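Putative acetyltransferase (Nocardia farcinica, PDB 3D9W) probably transfers acetyl groups from acetyl-coenzyme A to the amino nitrogen of arylamines. Local coordinates at residues Phe139-Leu144 / Ile241-Asp246; Leu179-Arg184 / Val188-Phe193. One frame throughout, in Å; residues are numbered along the deposited sequence.

Leaving strand 132-135, the chain enters the loop 139-144, the first half of contact 1, and then builds further strands of the large antiparallel sheet. Strand 175-183 turns back through residues 184-187 into strand 188-193, and contact 2 closes that hairpin, joining neighbouring strands within the large sheet. Later, strand 239-243 of the four-stranded sheet supplies the second half of contact 1, which ties that sheet to the loop at the large one. Contact 2 thus lies wholly within the 96 residues that contact 1 encloses, an example of local pairing set inside long-range pairing. The two touch where loop 139-144 receives the Arg190 side chain and where Glu243 packs on Gly183.

Contact 1: residues Phe139-Leu144 / Ile241-Asp246; sequences FGRGPL and ITERPD
Arg141 and Glu243 make this contact alone, a buried salt bridge that shows how two separate pieces of a fold can be joined through a single charged pair. Arg141 NH2 donates to Glu243 OE2 at 2.8 Å, with an N-H...O angle of 162°. The oxygen sits at the guanidinium edge, almost in its plane, but the donor reaches OE2 from above the carboxylate plane, and the two planes are turned 40° apart. The second pair of atoms, Arg141 NE and Glu243 OE1, is 3.5 Å apart and is not a hydrogen bond, so the grip is through one nitrogen and not the two-pronged, coplanar kind. With chi1 at -174° and the chain straight from CG to NE, the arginine reaches the equally extended Glu243, although the CA atoms of Arg141 and Glu243 stand 9.9 Å apart. Around the bridge, weak hydrogen bonds bring Phe182 O to Arg141 NH2 and Arg184 N to Glu243 OE2, while Trp161 packs on the arginine. Farther out, the loop is held by Arg190, which donates to the carbonyls of Arg141 and Gly142, and Glu243 is fixed by backbone pairing with His232 in the four-stranded sheet. Each buried charge therefore has its opposite as partner, which would be expected to favour the ionised forms of both groups where this loop of the larger sheet faces the smaller one.

Contact 2: residues Leu179-Arg184 / Val188-Phe193; sequences LHQFGR and VDRYTF
The side chains of Gln181 and Arg190 meet diagonally across an antiparallel beta hairpin, strands 175-183 and 188-193 of the large sheet, and add a polar link to its backbone bonds. Arg190 N donates to Leu179 O at 2.9 Å, and Gln181 N to Val188 O at the same 2.9 Å; between them His180 and Asp189 form a non-hydrogen-bonded pair. At Arg190 the backbone leaves the extended form (psi -66°), consistent with a classic beta bulge at Arg190-Tyr191 opposite Leu179, and the arginine CB points toward the other strand. Followed outward, Arg190 CB lies 3.6 Å from Leu179 O, and CG and CD both lie 4.0 Å from Gln181 OE1, with Leu179 CD2 the next neighbour of CD. A bend at chi3 (-79°) then presents the side of the guanidinium to the amide: Arg190 NE donates to Gln181 OE1 at 2.9 Å, and NH2 of the same arginine bonds that oxygen too. The remaining nitrogen, NH1, makes a salt bridge with Asp136, so the arginine ties the hairpin to the loop after strand 132-135. On the face carrying Gln181, Val188 lies alongside its aliphatic part, and Leu179 CB packs 3.8 Å from Tyr191 CE1, while the tyrosine hydroxyl is hydrogen-bonded to Tyr147. Amide and guanidinium planes stand 73° apart, with NE and NH2 of Arg190 reaching Gln181 OE1 from opposite faces of the amide.

Contact 1: residues Phe139-Leu144 / Ile241-Asp246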
loop_
_atom_site.group_PDB
_atom_site.type_symbol
_atom_site.label_atom_id
_atom_site.label_comp_id
_atom_site.label_asym_id
_atom_site.label_seq_id
_atom_site.Cartn_x
_atom_site.Cartn_y
_atom_site.Cartn_z
ATOM N N PHE A 139 1.556 -0.318 -0.794
ATOM C CA PHE A 139 2.366 -1.502 -1.046
ATOM C C PHE A 139 2.716 -2.217 0.257
ATOM O O PHE A 139 2.801 -3.444 0.293
ATOM C CB PHE A 139 3.656 -1.145 -1.800
ATOM C CG PHE A 139 4.405 -2.355 -2.325
ATOM C CD1 PHE A 139 3.918 -3.080 -3.412
ATOM C CD2 PHE A 139 5.570 -2.796 -1.701
ATOM C CE1 PHE A 139 4.580 -4.226 -3.870
ATOM C CE2 PHE A 139 6.242 -3.945 -2.149
ATOM C CZ PHE A 139 5.741 -4.658 -3.237
ATOM N N GLY A 140 2.926 -1.448 1.323
ATOM C CA GLY A 140 3.263 -2.045 2.597
ATOM C C GLY A 140 4.723 -1.873 2.933
ATOM O O GLY A 140 5.132 -2.134 4.055
ATOM N N ARG A 141 5.509 -1.434 1.954
ATOM C CA ARG A 141 6.937 -1.216 2.139
ATOM C C ARG A 141 7.324 0.135 1.542
ATOM O O ARG A 141 8.331 0.258 0.843
ATOM C CB ARG A 141 7.727 -2.332 1.455
ATOM C CG ARG A 141 9.240 -2.306 1.686
ATOM C CD ARG A 141 9.867 -3.519 1.026
ATOM N NE ARG A 141 11.311 -3.632 1.212
ATOM C CZ ARG A 141 12.210 -2.839 0.639
ATOM N NH1 ARG A 141 11.831 -1.847 -0.162
ATOM N NH2 ARG A 141 13.496 -3.065 0.849
ATOM N N GLY A 142 6.521 1.153 1.823
ATOM C CA GLY A 142 6.803 2.464 1.288
ATOM C C GLY A 142 6.661 2.413 -0.212
ATOM O O GLY A 142 5.950 1.553 -0.726
ATOM N N PRO A 143 7.331 3.306 -0.953
ATOM C CA PRO A 143 8.223 4.369 -0.485
ATOM C C PRO A 143 7.553 5.344 0.471
ATOM O O PRO A 143 6.387 5.673 0.300
ATOM C CB PRO A 143 8.637 5.047 -1.779
ATOM C CG PRO A 143 8.646 3.944 -2.729
ATOM C CD PRO A 143 7.358 3.239 -2.420
ATOM N N LEU A 144 8.301 5.813 1.468
ATOM C CA LEU A 144 7.765 6.767 2.445
ATOM C C LEU A 144 7.798 8.228 1.981
ATOM O O LEU A 144 7.632 9.141 2.781
ATOM C CB LEU A 144 8.487 6.620 3.789
ATOM C CG LEU A 144 10.011 6.517 3.802
ATOM C CD1 LEU A 144 10.627 7.815 3.301
ATOM C CD2 LEU A 144 10.472 6.207 5.220
ATOM N N ILE A 241 9.664 -11.559 9.174
ATOM C CA ILE A 241 10.844 -10.919 8.632
ATOM C C ILE A 241 10.928 -9.462 9.017
ATOM O O ILE A 241 9.921 -8.763 9.082
ATOM C CB ILE A 241 10.849 -10.958 7.108
ATOM C CG1 ILE A 241 10.286 -12.292 6.617
ATOM C CG2 ILE A 241 12.269 -10.729 6.597
ATOM C CD1 ILE A 241 10.024 -12.327 5.124
ATOM N N THR A 242 12.147 -9.015 9.275
ATOM C CA THR A 242 12.403 -7.627 9.599
ATOM C C THR A 242 13.556 -7.265 8.664
ATOM O O THR A 242 14.588 -7.925 8.663
ATOM C CB THR A 242 12.822 -7.441 11.062
ATOM O OG1 THR A 242 11.767 -7.880 11.924
ATOM C CG2 THR A 242 13.104 -5.980 11.333
ATOM N N GLU A 243 13.363 -6.232 7.853
ATOM C CA GLU A 243 14.358 -5.799 6.885
ATOM C C GLU A 243 14.785 -4.368 7.170
ATOM O O GLU A 243 14.011 -3.593 7.724
ATOM C CB GLU A 243 13.748 -5.869 5.491
ATOM C CG GLU A 243 14.738 -5.905 4.366
ATOM C CD GLU A 243 14.063 -5.790 3.014
ATOM O OE1 GLU A 243 12.910 -6.277 2.884
ATOM O OE2 GLU A 243 14.690 -5.222 2.087
ATOM N N ARG A 244 16.010 -4.021 6.782
ATOM C CA ARG A 244 16.540 -2.668 6.980
ATOM C C ARG A 244 17.000 -2.071 5.653
ATOM O O ARG A 244 17.257 -2.800 4.699
ATOM C CB ARG A 244 17.668 -2.703 8.007
ATOM C CG ARG A 244 17.163 -3.158 9.368
ATOM C CD ARG A 244 18.241 -3.169 10.433
ATOM N NE ARG A 244 19.133 -4.325 10.336
ATOM C CZ ARG A 244 18.749 -5.596 10.488
ATOM N NH1 ARG A 244 17.474 -5.887 10.744
ATOM N NH2 ARG A 244 19.645 -6.577 10.398
ATOM N N PRO A 245 17.112 -0.735 5.574
ATOM C CA PRO A 245 17.531 -0.045 4.343
ATOM C C PRO A 245 18.853 -0.481 3.690
ATOM O O PRO A 245 19.050 -0.262 2.504
ATOM C CB PRO A 245 17.549 1.426 4.762
ATOM C CG PRO A 245 16.543 1.483 5.876
ATOM C CD PRO A 245 16.884 0.240 6.654
ATOM N N ASP A 246 19.754 -1.091 4.452
ATOM C CA ASP A 246 21.027 -1.541 3.892
ATOM C C ASP A 246 20.871 -2.950 3.311
ATOM O O ASP A 246 21.848 -3.621 2.980
ATOM C CB ASP A 246 22.110 -1.546 4.974
ATOM C CG ASP A 246 21.926 -2.667 5.974
ATOM O OD1 ASP A 246 20.797 -3.190 6.083
ATOM O OD2 ASP A 246 22.907 -3.025 6.661
#

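Contact 2: residues Leu179-Arg184 / Val188-Phe193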
loop_
_atom_site.group_PDB
_atom_site.type_symbol
_atom_site.label_atom_id
_atom_site.label_comp_id
_atom_site.label_asym_id
_atom_site.label_seq_id
_atom_site.Cartn_x
_atom_site.Cartn_y
_atom_site.Cartn_z
ATOM N N LEU A 179 9.519 0.085 -11.280
ATOM C CA LEU A 179 10.165 0.611 -10.090
ATOM C C LEU A 179 11.037 -0.507 -9.529
ATOM O O LEU A 179 10.574 -1.635 -9.378
ATOM C CB LEU A 179 9.120 1.016 -9.055
ATOM C CG LEU A 179 9.712 1.714 -7.837
ATOM C CD1 LEU A 179 10.129 3.119 -8.235
ATOM C CD2 LEU A 179 8.693 1.755 -6.712
ATOM N N HIS A 180 12.296 -0.198 -9.230
ATOM C CA HIS A 180 13.224 -1.193 -8.693
ATOM C C HIS A 180 13.566 -0.880 -7.244
ATOM O O HIS A 180 13.898 0.245 -6.925
ATOM C CB HIS A 180 14.525 -1.202 -9.502
ATOM C CG HIS A 180 14.367 -1.669 -10.916
ATOM N ND1 HIS A 180 14.435 -2.998 -11.273
ATOM C CD2 HIS A 180 14.167 -0.980 -12.065
ATOM C CE1 HIS A 180 14.288 -3.108 -12.582
ATOM N NE2 HIS A 180 14.123 -1.898 -13.087
ATOM N N GLN A 181 13.501 -1.872 -6.366
ATOM C CA GLN A 181 13.828 -1.649 -4.964
ATOM C C GLN A 181 14.983 -2.551 -4.581
ATOM O O GLN A 181 15.132 -3.622 -5.152
ATOM C CB GLN A 181 12.633 -1.985 -4.075
ATOM C CG GLN A 181 12.225 -3.440 -4.154
ATOM C CD GLN A 181 11.303 -3.858 -3.031
ATOM O OE1 GLN A 181 10.306 -3.199 -2.755
ATOM N NE2 GLN A 181 11.628 -4.968 -2.380
ATOM N N PHE A 182 15.799 -2.111 -3.622
ATOM C CA PHE A 182 16.933 -2.902 -3.139
ATOM C C PHE A 182 16.501 -3.573 -1.842
ATOM O O PHE A 182 15.980 -2.913 -0.947
ATOM C CB PHE A 182 18.148 -2.016 -2.869
ATOM C CG PHE A 182 19.403 -2.789 -2.600
ATOM C CD1 PHE A 182 20.090 -3.414 -3.640
ATOM C CD2 PHE A 182 19.868 -2.948 -1.298
ATOM C CE1 PHE A 182 21.220 -4.192 -3.383
ATOM C CE2 PHE A 182 21.004 -3.727 -1.026
ATOM C CZ PHE A 182 21.679 -4.352 -2.074
ATOM N N GLY A 183 16.712 -4.883 -1.738
ATOM C CA GLY A 183 16.298 -5.599 -0.544
ATOM C C GLY A 183 16.966 -6.939 -0.279
ATOM O O GLY A 183 18.005 -7.255 -0.851
ATOM N N ARG A 184 16.346 -7.725 0.599
ATOM C CA ARG A 184 16.855 -9.032 1.013
ATOM C C ARG A 184 17.587 -9.853 -0.036
ATOM O O ARG A 184 18.510 -10.604 0.300
ATOM C CB ARG A 184 15.727 -9.886 1.580
ATOM C CG ARG A 184 14.887 -9.201 2.644
ATOM C CD ARG A 184 14.600 -10.194 3.764
ATOM N NE ARG A 184 14.383 -11.551 3.250
ATOM C CZ ARG A 184 13.254 -11.974 2.687
ATOM N NH1 ARG A 184 12.215 -11.153 2.559
ATOM N NH2 ARG A 184 13.173 -13.225 2.248
ATOM N N VAL A 188 15.866 -5.592 -7.391
ATOM C CA VAL A 188 14.780 -6.362 -7.938
ATOM C C VAL A 188 13.684 -5.429 -8.423
ATOM O O VAL A 188 13.573 -4.278 -7.979
ATOM C CB VAL A 188 14.213 -7.351 -6.885
ATOM C CG1 VAL A 188 13.487 -6.595 -5.792
ATOM C CG2 VAL A 188 13.289 -8.344 -7.547
ATOM N N ASP A 189 12.896 -5.934 -9.363
ATOM C CA ASP A 189 11.786 -5.192 -9.914
ATOM C C ASP A 189 10.587 -5.422 -8.992
ATOM O O ASP A 189 10.128 -6.551 -8.804
ATOM C CB ASP A 189 11.500 -5.690 -11.328
ATOM C CG ASP A 189 11.355 -7.206 -11.398
ATOM O OD1 ASP A 189 10.279 -7.728 -11.028
ATOM O OD2 ASP A 189 12.322 -7.883 -11.813
ATOM N N ARG A 190 10.106 -4.351 -8.380
ATOM C CA ARG A 190 8.968 -4.477 -7.498
ATOM C C ARG A 190 7.757 -4.742 -8.382
ATOM O O ARG A 190 7.183 -5.828 -8.347
ATOM C CB ARG A 190 8.765 -3.194 -6.675
ATOM C CG ARG A 190 7.573 -3.265 -5.721
ATOM C CD ARG A 190 7.260 -1.948 -5.013
ATOM N NE ARG A 190 8.155 -1.691 -3.889
ATOM C CZ ARG A 190 7.898 -0.827 -2.910
ATOM N NH1 ARG A 190 6.764 -0.133 -2.917
ATOM N NH2 ARG A 190 8.771 -0.658 -1.922
ATOM N N TYR A 191 7.391 -3.764 -9.202
ATOM C CA TYR A 191 6.239 -3.903 -10.071
ATOM C C TYR A 191 6.368 -3.099 -11.349
ATOM O O TYR A 191 7.352 -2.410 -11.565
ATOM C CB TYR A 191 4.984 -3.445 -9.325
ATOM C CG TYR A 191 5.061 -2.037 -8.743
ATOM C CD1 TYR A 191 5.304 -0.925 -9.555
ATOM C CD2 TYR A 191 4.886 -1.820 -7.374
ATOM C CE1 TYR A 191 5.373 0.360 -9.014
ATOM C CE2 TYR A 191 4.953 -0.541 -6.830
ATOM C CZ TYR A 191 5.198 0.539 -7.650
ATOM O OH TYR A 191 5.276 1.794 -7.097
ATOM N N THR A 192 5.357 -3.192 -12.197
ATOM C CA THR A 192 5.336 -2.428 -13.432
ATOM C C THR A 192 3.962 -1.764 -13.529
ATOM O O THR A 192 2.993 -2.263 -12.965
ATOM C CB THR A 192 5.510 -3.322 -14.667
ATOM O OG1 THR A 192 4.344 -4.145 -14.832
ATOM C CG2 THR A 192 6.740 -4.192 -14.526
ATOM N N PHE A 193 3.877 -0.635 -14.225
ATOM C CA PHE A 193 2.591 0.035 -14.386
ATOM C C PHE A 193 2.517 0.896 -15.633
ATOM O O PHE A 193 3.539 1.337 -16.161
ATOM C CB PHE A 193 2.254 0.890 -13.157
ATOM C CG PHE A 193 3.136 2.092 -12.976
ATOM C CD1 PHE A 193 4.351 1.984 -12.318
ATOM C CD2 PHE A 193 2.724 3.341 -13.415
ATOM C CE1 PHE A 193 5.134 3.104 -12.091
ATOM C CE2 PHE A 193 3.496 4.464 -13.195
ATOM C CZ PHE A 193 4.703 4.352 -12.533
#